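Metallo-beta-lactamase (Serratia marcescens, PDB 6K4X) hydrolyses beta-lactam antibiotics with zinc ions held in its active site, and is caught here with a sulfanylbenzoic acid inhibitor bound to the metal. Local coordinates at residues H19-G22 with S27-L30; Q9-I14 with A52-A57; I38-T43 with V170-S175; E75-G80 with I212-E217. All blocks are in the same frame, centred on the assembly; numbering follows the deposited sequence.

Interaction 1. Residues H19-G22 with S27-L30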
loop_
_atom_site.group_PDB
_atom_site.type_symbol
_atom_site.label_atom_id
_atom_site.label_comp_id
_atom_site.label_asym_id
_atom_site.label_seq_id
_atom_site.Cartn_x
_atom_site.Cartn_y
_atom_site.Cartn_z
ATOM N N HIS A 19 -5.497 -10.723 -5.593
ATOM C CA HIS A 19 -4.386 -11.175 -6.455
ATOM C C HIS A 19 -3.200 -10.221 -6.298
ATOM O O HIS A 19 -3.398 -8.988 -6.330
ATOM C CB HIS A 19 -4.805 -11.211 -7.930
ATOM C CG HIS A 19 -6.159 -11.794 -8.142
ATOM N ND1 HIS A 19 -6.401 -13.151 -8.099
ATOM C CD2 HIS A 19 -7.351 -11.189 -8.315
ATOM C CE1 HIS A 19 -7.700 -13.341 -8.291
ATOM N NE2 HIS A 19 -8.309 -12.154 -8.404
ATOM N N TYR A 20 -1.994 -10.756 -6.146
ATOM C CA TYR A 20 -0.798 -9.964 -6.198
ATOM C C TYR A 20 -0.426 -9.732 -7.660
ATOM O O TYR A 20 -0.261 -10.689 -8.409
ATOM C CB TYR A 20 0.338 -10.666 -5.463
ATOM C CG TYR A 20 1.591 -9.840 -5.330
ATOM C CD1 TYR A 20 2.499 -9.726 -6.371
ATOM C CD2 TYR A 20 1.850 -9.145 -4.156
ATOM C CE1 TYR A 20 3.646 -8.964 -6.226
ATOM C CE2 TYR A 20 3.001 -8.394 -4.000
ATOM C CZ TYR A 20 3.900 -8.290 -5.043
ATOM O OH TYR A 20 5.041 -7.553 -4.870
ATOM N N VAL A 21 -0.309 -8.453 -8.043
ATOM C CA VAL A 21 0.010 -8.059 -9.392
ATOM C C VAL A 21 1.176 -7.066 -9.425
ATOM O O VAL A 21 1.421 -6.438 -10.458
ATOM C CB VAL A 21 -1.213 -7.495 -10.135
ATOM C CG1 VAL A 21 -2.263 -8.565 -10.361
ATOM C CG2 VAL A 21 -1.798 -6.270 -9.459
ATOM N N GLY A 22 1.889 -6.901 -8.305
ATOM C CA GLY A 22 3.006 -5.981 -8.234
ATOM C C GLY A 22 4.286 -6.522 -8.854
ATOM O O GLY A 22 4.329 -7.503 -9.609
ATOM N N SER A 27 4.596 -4.139 -3.642
ATOM C CA SER A 27 3.308 -4.739 -3.742
ATOM C C SER A 27 2.350 -3.884 -4.568
ATOM O O SER A 27 2.314 -2.673 -4.468
ATOM C CB SER A 27 2.709 -4.946 -2.387
ATOM O OG SER A 27 3.496 -5.844 -1.630
ATOM N N ALA A 28 1.500 -4.583 -5.319
ATOM C CA ALA A 28 0.284 -4.037 -5.871
ATOM C C ALA A 28 -0.720 -5.182 -5.866
ATOM O O ALA A 28 -0.347 -6.343 -6.063
ATOM C CB ALA A 28 0.471 -3.453 -7.259
ATOM N N VAL A 29 -1.980 -4.864 -5.588
ATOM C CA VAL A 29 -2.991 -5.884 -5.463
ATOM C C VAL A 29 -4.171 -5.538 -6.353
ATOM O O VAL A 29 -4.655 -4.402 -6.348
ATOM C CB VAL A 29 -3.422 -6.060 -3.998
ATOM C CG1 VAL A 29 -4.778 -6.735 -3.866
ATOM C CG2 VAL A 29 -2.371 -6.836 -3.230
ATOM N N LEU A 30 -4.695 -6.553 -7.042
ATOM C CA LEU A 30 -5.959 -6.428 -7.720
ATOM C C LEU A 30 -7.026 -7.169 -6.930
ATOM O O LEU A 30 -6.882 -8.369 -6.666
ATOM C CB LEU A 30 -5.850 -7.000 -9.126
ATOM C CG LEU A 30 -7.052 -6.698 -10.012
ATOM C CD1 LEU A 30 -7.023 -5.270 -10.513
ATOM C CD2 LEU A 30 -7.137 -7.663 -11.166
#
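The Tyr20 ring lies alongside the start of segment 27-30: Ala28 O sits over one face, displaced toward the rim, 4.0 Å from Tyr20 CD2, while Ser27 OG, hydrogen-bonded to Ala213 O, is near the ring plane at the edge, 3.5 Å from Tyr20 CE2. With CG anti to the backbone N (chi1 -173°), the ring runs on past Ala28 and brings its OH close to Ser27 CA; the hydroxyl itself is hydrogen-bonded to Thr23 O. The His19 ring meets Leu30 O obliquely through CD2 at 3.3 Å, and its two nitrogens are taken by Thr13 OG1 and Ser32 OG.

The backbones pair as an antiparallel hairpin. His19 and Leu30 form the hydrogen-bonded pair, with His19 N to Leu30 O at 2.9 Å and Leu30 N to His19 O at 2.8 Å. Tyr20 and Val29 are the non-hydrogen-bonded pair. Beyond them Val21 N bonds to Ala28 O at 2.9 Å. Ala28 N, by contrast, is buried with no partner in the model. The branches of Val21 touch Leu30 CB.

On one side of the sheet Val29 and Ser27 pack on Phe172 and Ile212, and Trp222 of helix 221-231 meets the Tyr20 ring edge-to-face. Phe12 on strand 12-15 lies nearly parallel to that ring, and strand 37-40 continues the sheet beyond Val29.

Interaction 2. Residues Q9-I14 with A52-A57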
loop_
_atom_site.group_PDB
_atom_site.type_symbol
_atom_site.label_atom_id
_atom_site.label_comp_id
_atom_site.label_asym_id
_atom_site.label_seq_id
_atom_site.Cartn_x
_atom_site.Cartn_y
_atom_site.Cartn_z
ATOM N N GLN A 9 7.385 -9.885 -12.084
ATOM C CA GLN A 9 6.986 -10.818 -11.035
ATOM C C GLN A 9 5.705 -11.510 -11.502
ATOM O O GLN A 9 4.712 -10.845 -11.784
ATOM C CB GLN A 9 6.761 -10.086 -9.706
ATOM C CG GLN A 9 6.074 -10.936 -8.647
ATOM C CD GLN A 9 6.903 -12.109 -8.202
ATOM O OE1 GLN A 9 8.070 -11.952 -7.825
ATOM N NE2 GLN A 9 6.297 -13.288 -8.211
ATOM N N GLN A 10 5.750 -12.829 -11.652
ATOM C CA GLN A 10 4.589 -13.534 -12.153
ATOM C C GLN A 10 3.485 -13.345 -11.119
ATOM O O GLN A 10 3.679 -13.622 -9.929
ATOM C CB GLN A 10 4.902 -15.021 -12.345
ATOM C CG GLN A 10 3.796 -15.778 -13.071
ATOM C CD GLN A 10 3.675 -15.384 -14.525
ATOM O OE1 GLN A 10 4.677 -15.048 -15.172
ATOM N NE2 GLN A 10 2.461 -15.419 -15.049
ATOM N N PRO A 11 2.280 -12.896 -11.513
ATOM C CA PRO A 11 1.232 -12.629 -10.526
ATOM C C PRO A 11 0.629 -13.925 -9.982
ATOM O O PRO A 11 0.778 -14.988 -10.565
ATOM C CB PRO A 11 0.219 -11.778 -11.297
ATOM C CG PRO A 11 0.397 -12.271 -12.725
ATOM C CD PRO A 11 1.886 -12.495 -12.870
ATOM N N PHE A 12 -0.054 -13.801 -8.846
ATOM C CA PHE A 12 -0.565 -14.967 -8.167
ATOM C C PHE A 12 -1.724 -14.562 -7.280
ATOM O O PHE A 12 -1.814 -13.432 -6.787
ATOM C CB PHE A 12 0.524 -15.649 -7.328
ATOM C CG PHE A 12 1.252 -14.786 -6.325
ATOM C CD1 PHE A 12 2.277 -13.967 -6.740
ATOM C CD2 PHE A 12 0.919 -14.794 -4.974
ATOM C CE1 PHE A 12 2.972 -13.187 -5.832
ATOM C CE2 PHE A 12 1.610 -14.015 -4.068
ATOM C CZ PHE A 12 2.620 -13.190 -4.497
ATOM N N THR A 13 -2.625 -15.518 -7.071
ATOM C CA THR A 13 -3.766 -15.282 -6.192
ATOM C C THR A 13 -3.364 -15.574 -4.753
ATOM O O THR A 13 -2.807 -16.626 -4.453
ATOM C CB THR A 13 -4.970 -16.128 -6.604
ATOM O OG1 THR A 13 -5.320 -15.727 -7.927
ATOM C CG2 THR A 13 -6.140 -15.989 -5.654
ATOM N N ILE A 14 -3.656 -14.650 -3.846
ATOM C CA ILE A 14 -3.355 -14.826 -2.439
ATOM C C ILE A 14 -4.536 -15.491 -1.732
ATOM O O ILE A 14 -4.360 -16.435 -0.947
ATOM C CB ILE A 14 -2.974 -13.474 -1.808
ATOM C CG1 ILE A 14 -1.563 -13.109 -2.285
ATOM C CG2 ILE A 14 -3.055 -13.501 -0.288
ATOM C CD1 ILE A 14 -1.107 -11.712 -1.966
ATOM N N ALA A 52 0.428 -3.732 -15.381
ATOM C CA ALA A 52 -0.560 -3.860 -16.442
ATOM C C ALA A 52 -0.538 -5.265 -17.047
ATOM O O ALA A 52 -1.604 -5.878 -17.236
ATOM C CB ALA A 52 -0.338 -2.795 -17.485
ATOM N N ALA A 53 0.660 -5.753 -17.377
ATOM C CA ALA A 53 0.778 -7.079 -17.949
ATOM C C ALA A 53 0.295 -8.136 -16.953
ATOM O O ALA A 53 -0.305 -9.149 -17.334
ATOM C CB ALA A 53 2.205 -7.326 -18.360
ATOM N N ASN A 54 0.573 -7.918 -15.664
ATOM C CA ASN A 54 0.208 -8.849 -14.636
ATOM C C ASN A 54 -1.316 -8.953 -14.513
ATOM O O ASN A 54 -1.851 -10.043 -14.326
ATOM C CB ASN A 54 0.868 -8.471 -13.314
ATOM C CG ASN A 54 2.351 -8.771 -13.255
ATOM O OD1 ASN A 54 2.888 -9.498 -14.102
ATOM N ND2 ASN A 54 3.020 -8.268 -12.228
ATOM N N ILE A 55 -2.005 -7.813 -14.565
ATOM C CA ILE A 55 -3.452 -7.831 -14.479
ATOM C C ILE A 55 -4.006 -8.642 -15.652
ATOM O O ILE A 55 -4.912 -9.465 -15.478
ATOM C CB ILE A 55 -3.988 -6.389 -14.461
ATOM C CG1 ILE A 55 -3.624 -5.694 -13.147
ATOM C CG2 ILE A 55 -5.482 -6.361 -14.725
ATOM C CD1 ILE A 55 -3.842 -4.211 -13.156
ATOM N N ARG A 56 -3.491 -8.395 -16.855
ATOM C CA ARG A 56 -3.945 -9.153 -18.028
ATOM C C ARG A 56 -3.623 -10.646 -17.857
ATOM O O ARG A 56 -4.422 -11.503 -18.239
ATOM C CB ARG A 56 -3.353 -8.563 -19.312
ATOM C CG ARG A 56 -3.836 -7.151 -19.618
ATOM C CD ARG A 56 -3.424 -6.701 -21.006
ATOM N NE ARG A 56 -1.987 -6.730 -21.257
ATOM C CZ ARG A 56 -1.161 -5.703 -21.085
ATOM N NH1 ARG A 56 -1.660 -4.505 -20.838
ATOM N NH2 ARG A 56 0.154 -5.863 -21.177
ATOM N N ALA A 57 -2.457 -10.963 -17.307
ATOM C CA ALA A 57 -2.068 -12.366 -17.128
ATOM C C ALA A 57 -3.019 -13.090 -16.169
ATOM O O ALA A 57 -3.157 -14.308 -16.254
ATOM C CB ALA A 57 -0.635 -12.454 -16.663
HETATM O O HOH W 1 5.607 -9.629 -14.486
#
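Pro11 against Asn54 and Ala57 is a small, partly buried contact between the N-terminal chain, just before it becomes edge strand 12-15, and the last turn of helix 47-57, which covers one side of the seven-stranded sheet. It lies well away from the zinc site.

Pro11 points its ring at the helix. Pro11 CG lies 4.1 Å from Ala57 CB, one turn along from Asn54, and 3.5 Å from Asn54 O. On the same ring, CB and CG lie across Asn54 CB, while Pro11 CD reaches the amide oxygen, 3.4 Å from Asn54 OD1. The proline methylenes thus meet both the stem of the asparagine and one end of its amide.

Asn54 CG is anti to its carbonyl carbon (chi1 -74°), which carries the amide toward Gln9. Here a water joins the segments: it accepts from Gln9 N at 3.0 Å and donates to Asn54 OD1 at 2.7 Å. The other end of the amide, Asn54 ND2, is hydrogen-bonded to Val21 O. Gln9 turns its own side chain elsewhere: NE2 donates to Gln10 O at 3.1 Å, and OE1 is paired with Arg3.

Val21 O can only accept, so it calls for ND2 on its side of the Asn54 amide, and the water's donation to OD1 is consistent with that flip. The water is thus a polar link between Gln9 N and Asn54 OD1, set beside the apolar contact of Pro11 with the helix.

Interaction 3. Residues I38-T43 with V170-S175. With D0U (4-azanyl-2-sulfanyl-benzoic acid), chain E.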
loop_
_atom_site.group_PDB
_atom_site.type_symbol
_atom_site.label_atom_id
_atom_site.label_comp_id
_atom_site.label_asym_id
_atom_site.label_seq_id
_atom_site.Cartn_x
_atom_site.Cartn_y
_atom_site.Cartn_z
ATOM N N ILE A 38 -10.645 -3.247 -8.346
ATOM C CA ILE A 38 -9.921 -2.212 -7.624
ATOM C C ILE A 38 -8.449 -2.604 -7.616
ATOM O O ILE A 38 -8.121 -3.737 -7.266
ATOM C CB ILE A 38 -10.481 -2.053 -6.205
ATOM C CG1 ILE A 38 -11.942 -1.595 -6.268
ATOM C CG2 ILE A 38 -9.615 -1.108 -5.382
ATOM C CD1 ILE A 38 -12.643 -1.535 -4.931
ATOM N N LEU A 39 -7.572 -1.659 -7.967
ATOM C CA LEU A 39 -6.135 -1.844 -7.886
ATOM C C LEU A 39 -5.606 -1.047 -6.706
ATOM O O LEU A 39 -5.968 0.130 -6.559
ATOM C CB LEU A 39 -5.493 -1.352 -9.183
ATOM C CG LEU A 39 -3.963 -1.369 -9.223
ATOM C CD1 LEU A 39 -3.430 -2.792 -9.160
ATOM C CD2 LEU A 39 -3.464 -0.674 -10.473
ATOM N N VAL A 40 -4.752 -1.672 -5.896
ATOM C CA VAL A 40 -4.084 -0.980 -4.814
ATOM C C VAL A 40 -2.617 -0.813 -5.190
ATOM O O VAL A 40 -1.904 -1.815 -5.371
ATOM C CB VAL A 40 -4.206 -1.733 -3.479
ATOM C CG1 VAL A 40 -3.597 -0.911 -2.360
ATOM C CG2 VAL A 40 -5.653 -2.097 -3.196
ATOM N N ASP A 41 -2.232 0.453 -5.366
ATOM C CA ASP A 41 -0.896 0.955 -5.682
ATOM C C ASP A 41 -0.519 0.690 -7.145
ATOM O O ASP A 41 -1.137 -0.109 -7.846
ATOM C CB ASP A 41 0.179 0.512 -4.692
ATOM C CG ASP A 41 0.193 1.366 -3.444
ATOM O OD1 ASP A 41 -0.404 2.487 -3.453
ATOM O OD2 ASP A 41 0.811 0.912 -2.458
ATOM N N GLY A 42 0.510 1.414 -7.603
ATOM C CA GLY A 42 0.968 1.347 -8.978
ATOM C C GLY A 42 2.409 0.894 -9.142
ATOM O O GLY A 42 2.846 0.685 -10.282
ATOM N N THR A 43 3.155 0.742 -8.044
ATOM C CA THR A 43 4.609 0.522 -8.086
ATOM C C THR A 43 5.277 1.744 -8.724
ATOM O O THR A 43 4.824 2.866 -8.521
ATOM C CB THR A 43 5.012 -0.846 -8.675
ATOM O OG1 THR A 43 5.082 -0.864 -10.111
ATOM C CG2 THR A 43 4.105 -1.951 -8.171
ATOM N N VAL A 170 -8.371 -9.061 4.856
ATOM C CA VAL A 170 -7.142 -8.718 4.154
ATOM C C VAL A 170 -6.810 -7.257 4.420
ATOM O O VAL A 170 -7.685 -6.395 4.409
ATOM C CB VAL A 170 -7.302 -8.958 2.648
ATOM C CG1 VAL A 170 -6.003 -8.697 1.911
ATOM C CG2 VAL A 170 -7.818 -10.354 2.361
ATOM N N VAL A 171 -5.535 -6.990 4.684
ATOM C CA VAL A 171 -5.025 -5.653 4.969
ATOM C C VAL A 171 -3.881 -5.364 4.004
ATOM O O VAL A 171 -2.921 -6.133 3.968
ATOM C CB VAL A 171 -4.539 -5.542 6.423
ATOM C CG1 VAL A 171 -3.961 -4.164 6.689
ATOM C CG2 VAL A 171 -5.635 -5.897 7.421
ATOM N N PHE A 172 -3.978 -4.274 3.244
ATOM C CA PHE A 172 -2.859 -3.756 2.467
ATOM C C PHE A 172 -2.238 -2.657 3.302
ATOM O O PHE A 172 -2.794 -1.571 3.452
ATOM C CB PHE A 172 -3.318 -3.294 1.084
ATOM C CG PHE A 172 -2.200 -3.096 0.094
ATOM C CD1 PHE A 172 -1.242 -2.121 0.282
ATOM C CD2 PHE A 172 -2.093 -3.903 -1.012
ATOM C CE1 PHE A 172 -0.218 -1.935 -0.635
ATOM C CE2 PHE A 172 -1.086 -3.703 -1.931
ATOM C CZ PHE A 172 -0.149 -2.722 -1.749
ATOM N N ALA A 173 -1.127 -2.997 3.949
ATOM C CA ALA A 173 -0.557 -2.166 5.010
ATOM C C ALA A 173 0.377 -1.107 4.416
ATOM O O ALA A 173 1.376 -1.438 3.774
ATOM C CB ALA A 173 0.152 -3.049 6.000
ATOM N N ASP A 174 0.039 0.157 4.653
ATOM C CA ASP A 174 0.939 1.233 4.312
ATOM C C ASP A 174 2.214 1.125 5.149
ATOM O O ASP A 174 2.257 0.469 6.205
ATOM C CB ASP A 174 0.283 2.582 4.554
ATOM C CG ASP A 174 1.037 3.747 3.940
ATOM O OD1 ASP A 174 1.835 3.504 3.038
ATOM O OD2 ASP A 174 0.727 4.894 4.349
ATOM N N SER A 175 3.276 1.760 4.654
ATOM C CA SER A 175 4.541 1.914 5.383
ATOM C C SER A 175 4.348 2.750 6.640
ATOM O O SER A 175 3.745 3.811 6.615
ATOM C CB SER A 175 5.576 2.517 4.494
ATOM O OG SER A 175 5.721 1.722 3.335
HETATM O O2 D0U E . 7.938 2.710 2.189
HETATM C C7 D0U E . 8.866 2.730 3.027
HETATM O O1 D0U E . 8.761 2.171 4.157
HETATM C C3 D0U E . 10.144 3.435 2.743
HETATM C C2 D0U E . 11.210 3.176 3.649
HETATM C C4 D0U E . 10.340 4.301 1.652
HETATM S S1 D0U E . 9.270 4.679 0.378
HETATM C C5 D0U E . 11.609 4.911 1.541
HETATM C C6 D0U E . 12.652 4.674 2.439
HETATM N N1 D0U E . 13.897 5.267 2.271
HETATM C C1 D0U E . 12.446 3.794 3.464
#
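Ser175 OG donates a 2.7 Å hydrogen bond to carboxylate O2 of the inhibitor, just down the chain from Phe172, the residue that meets Val40 and Asp41. Thr177 OG1 is also bonded to the inhibitor.

Three residues earlier, between the sheets, Val40 CG1 stands almost exactly over the middle of the Phe172 ring, 3.5 Å from its centroid and 9° off the normal, a clear CH-pi contact. Both side chains have the contacting group anti to the backbone N (chi1 -175° for Val40, -164° for Phe172). Asp41 OD2 comes obliquely to the far end of the ring, 3.5 Å from Phe172 CE1, with its carboxylate plane nearly perpendicular to the ring.

Val40 belongs to the seven-stranded sheet and Phe172 to the five-stranded one, so the ring packs between the two sheets of the alpha-beta/beta-alpha sandwich of metallo-beta-lactamases.

No hydrogen bond crosses between the segments. The buried Asp41 carboxylate is met by other groups, OD2 by Thr71 OG1. Asp174 OD1 accepts a hydrogen bond from His72 ND1; Asp174 is thus a second-shell partner of this zinc ligand and probably steadies and polarises its imidazole.

Interaction 4. Residues E75-G80 with I212-E217. With ZN (zinc ion), chain C; D0U (4-azanyl-2-sulfanyl-benzoic acid), chain E.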
loop_
_atom_site.group_PDB
_atom_site.type_symbol
_atom_site.label_atom_id
_atom_site.label_comp_id
_atom_site.label_asym_id
_atom_site.label_seq_id
_atom_site.Cartn_x
_atom_site.Cartn_y
_atom_site.Cartn_z
ATOM N N GLU A 75 7.624 7.627 -4.913
ATOM C CA GLU A 75 7.813 7.119 -6.269
ATOM C C GLU A 75 7.743 5.594 -6.350
ATOM O O GLU A 75 7.409 5.066 -7.411
ATOM C CB GLU A 75 9.125 7.643 -6.841
ATOM C CG GLU A 75 10.372 7.025 -6.220
ATOM C CD GLU A 75 11.743 7.383 -6.781
ATOM O OE1 GLU A 75 11.855 7.500 -8.007
ATOM O OE2 GLU A 75 12.708 7.517 -5.986
ATOM N N ASP A 76 8.154 4.881 -5.314
ATOM C CA ASP A 76 8.173 3.428 -5.366
ATOM C C ASP A 76 6.766 2.809 -5.347
ATOM O O ASP A 76 6.591 1.725 -5.903
ATOM C CB ASP A 76 9.061 2.838 -4.277
ATOM C CG ASP A 76 8.765 3.228 -2.844
ATOM O OD1 ASP A 76 8.255 4.347 -2.613
ATOM O OD2 ASP A 76 9.090 2.404 -1.958
ATOM N N HIS A 77 5.807 3.447 -4.666
ATOM C CA HIS A 77 4.449 2.905 -4.586
ATOM C C HIS A 77 3.519 3.564 -5.597
ATOM O O HIS A 77 2.529 2.951 -6.041
ATOM C CB HIS A 77 3.882 3.090 -3.179
ATOM C CG HIS A 77 4.811 2.559 -2.145
ATOM N ND1 HIS A 77 4.963 1.203 -1.886
ATOM C CD2 HIS A 77 5.737 3.198 -1.397
ATOM C CE1 HIS A 77 5.934 1.068 -0.992
ATOM N NE2 HIS A 77 6.446 2.258 -0.690
ATOM N N ALA A 78 3.748 4.854 -5.850
ATOM C CA ALA A 78 2.825 5.723 -6.593
ATOM C C ALA A 78 3.363 6.104 -7.973
ATOM O O ALA A 78 2.628 6.681 -8.772
ATOM C CB ALA A 78 2.526 6.994 -5.829
ATOM N N GLY A 79 4.626 5.806 -8.263
ATOM C CA GLY A 79 5.212 6.242 -9.516
ATOM C C GLY A 79 4.482 5.717 -10.730
ATOM O O GLY A 79 4.495 6.381 -11.776
ATOM N N GLY A 80 3.862 4.536 -10.616
ATOM C CA GLY A 80 3.154 3.927 -11.711
ATOM C C GLY A 80 1.683 4.291 -11.777
ATOM O O GLY A 80 0.993 3.845 -12.698
ATOM N N ILE A 212 -0.706 -7.750 3.505
ATOM C CA ILE A 212 0.135 -7.526 2.363
ATOM C C ILE A 212 0.772 -6.163 2.576
ATOM O O ILE A 212 0.078 -5.150 2.544
ATOM C CB ILE A 212 -0.662 -7.575 1.049
ATOM C CG1 ILE A 212 -1.348 -8.931 0.888
ATOM C CG2 ILE A 212 0.237 -7.254 -0.123
ATOM C CD1 ILE A 212 -2.631 -8.918 0.097
ATOM N N ALA A 213 2.068 -6.131 2.877
ATOM C CA ALA A 213 2.751 -4.869 3.160
ATOM C C ALA A 213 3.200 -4.210 1.860
ATOM O O ALA A 213 3.594 -4.896 0.925
ATOM C CB ALA A 213 3.921 -5.101 4.070
ATOM N N ALA A 214 3.161 -2.878 1.828
ATOM C CA ALA A 214 3.501 -2.135 0.628
ATOM C C ALA A 214 4.895 -2.531 0.112
ATOM O O ALA A 214 5.100 -2.704 -1.098
ATOM C CB ALA A 214 3.393 -0.654 0.902
ATOM N N HIS A 215 5.872 -2.653 1.014
ATOM C CA HIS A 215 7.102 -3.394 0.744
ATOM C C HIS A 215 6.873 -4.841 1.147
ATOM O O HIS A 215 6.746 -5.145 2.332
ATOM C CB HIS A 215 8.292 -2.792 1.511
ATOM C CG HIS A 215 8.718 -1.476 0.948
ATOM N ND1 HIS A 215 9.565 -1.378 -0.151
ATOM C CD2 HIS A 215 8.352 -0.207 1.242
ATOM C CE1 HIS A 215 9.701 -0.114 -0.486
ATOM N NE2 HIS A 215 8.977 0.640 0.354
ATOM N N PRO A 216 6.749 -5.770 0.182
ATOM C CA PRO A 216 6.176 -7.077 0.501
ATOM C C PRO A 216 6.971 -7.898 1.520
ATOM O O PRO A 216 6.407 -8.689 2.286
ATOM C CB PRO A 216 6.072 -7.773 -0.867
ATOM C CG PRO A 216 7.033 -7.019 -1.755
ATOM C CD PRO A 216 6.992 -5.588 -1.257
ATOM N N GLU A 217 8.274 -7.681 1.552
ATOM C CA GLU A 217 9.136 -8.418 2.475
ATOM C C GLU A 217 8.874 -8.017 3.933
ATOM O O GLU A 217 9.284 -8.747 4.848
ATOM C CB GLU A 217 10.611 -8.252 2.106
ATOM C CG GLU A 217 11.206 -6.905 2.430
ATOM C CD GLU A 217 10.821 -5.727 1.576
ATOM O OE1 GLU A 217 10.195 -5.926 0.495
ATOM O OE2 GLU A 217 11.161 -4.600 2.048
HETATM ZN ZN ZN C . 8.345 2.543 -0.036
HETATM O O2 D0U E . 7.938 2.710 2.189
HETATM C C7 D0U E . 8.866 2.730 3.027
HETATM O O1 D0U E . 8.761 2.171 4.157
HETATM C C3 D0U E . 10.144 3.435 2.743
HETATM C C2 D0U E . 11.210 3.176 3.649
HETATM C C4 D0U E . 10.340 4.301 1.652
HETATM S S1 D0U E . 9.270 4.679 0.378
HETATM C C5 D0U E . 11.609 4.911 1.541
HETATM C C6 D0U E . 12.652 4.674 2.439
HETATM N N1 D0U E . 13.897 5.267 2.271
HETATM C C1 D0U E . 12.446 3.794 3.464
#
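Ala214, just past the end of strand 210-213, puts its CB 3.6 Å from His77 CE1, obliquely to the imidazole, while its carbonyl oxygen lies in the plane of that ring, at the edge. The chain then turns to His215, whose CG is anti to the carbonyl carbon (chi1 -72°); this carries the ring over to the metal, and His215 NE2 binds the zinc ion at 2.0 Å.

Asp76 and His77 bring the other protein ligands from the short helix 75-78: His77 NE2 at 2.0 Å and Asp76 OD2 at 2.1 Å from zinc. They close the HxHxDH signature that opens with His72 and His74, ligands of the first zinc, and an Asp-His-His second site is that of subclass B3 enzymes. The inhibitor completes five-coordination as a chelate, D0U O2 at 2.3 Å and D0U S1 at 2.4 Å from the zinc ion. Crowded round the metal, the edge of His77 points toward the face of His215, planes 87° apart, and D0U O2 lies in the plane of the His215 ring at its edge, 3.1 Å from His215 CD2.

Pro216, next along, packs away from the metal on Tyr20, Ser27 and Trp222.

Overall arrangement
Interactions 1, 3 and 4 form one chain of contacts leading to the metal. Strand 29-31 of interaction 1 bonds to strand 37-40 of interaction 3 (Val29 O to Val40 N, 2.8 Å), and Phe172 of interaction 3 also touches Val29. In the other sheet, Ala173 N to Ile212 O (2.8 Å) ties interaction 3 to interaction 4, their centres about 7 Å apart, and both touch the inhibitor. Ser27 closes the circuit: Ser27 N to Ala214 O is 3.0 Å, and its side chain lies about 10 Å from a bound zinc ion. Interaction 2 lies farther out, its centre about 15 Å from those of 3 and 4, though Ile14 still touches Ile212, and it borders interaction 1 through Phe12 and Tyr20.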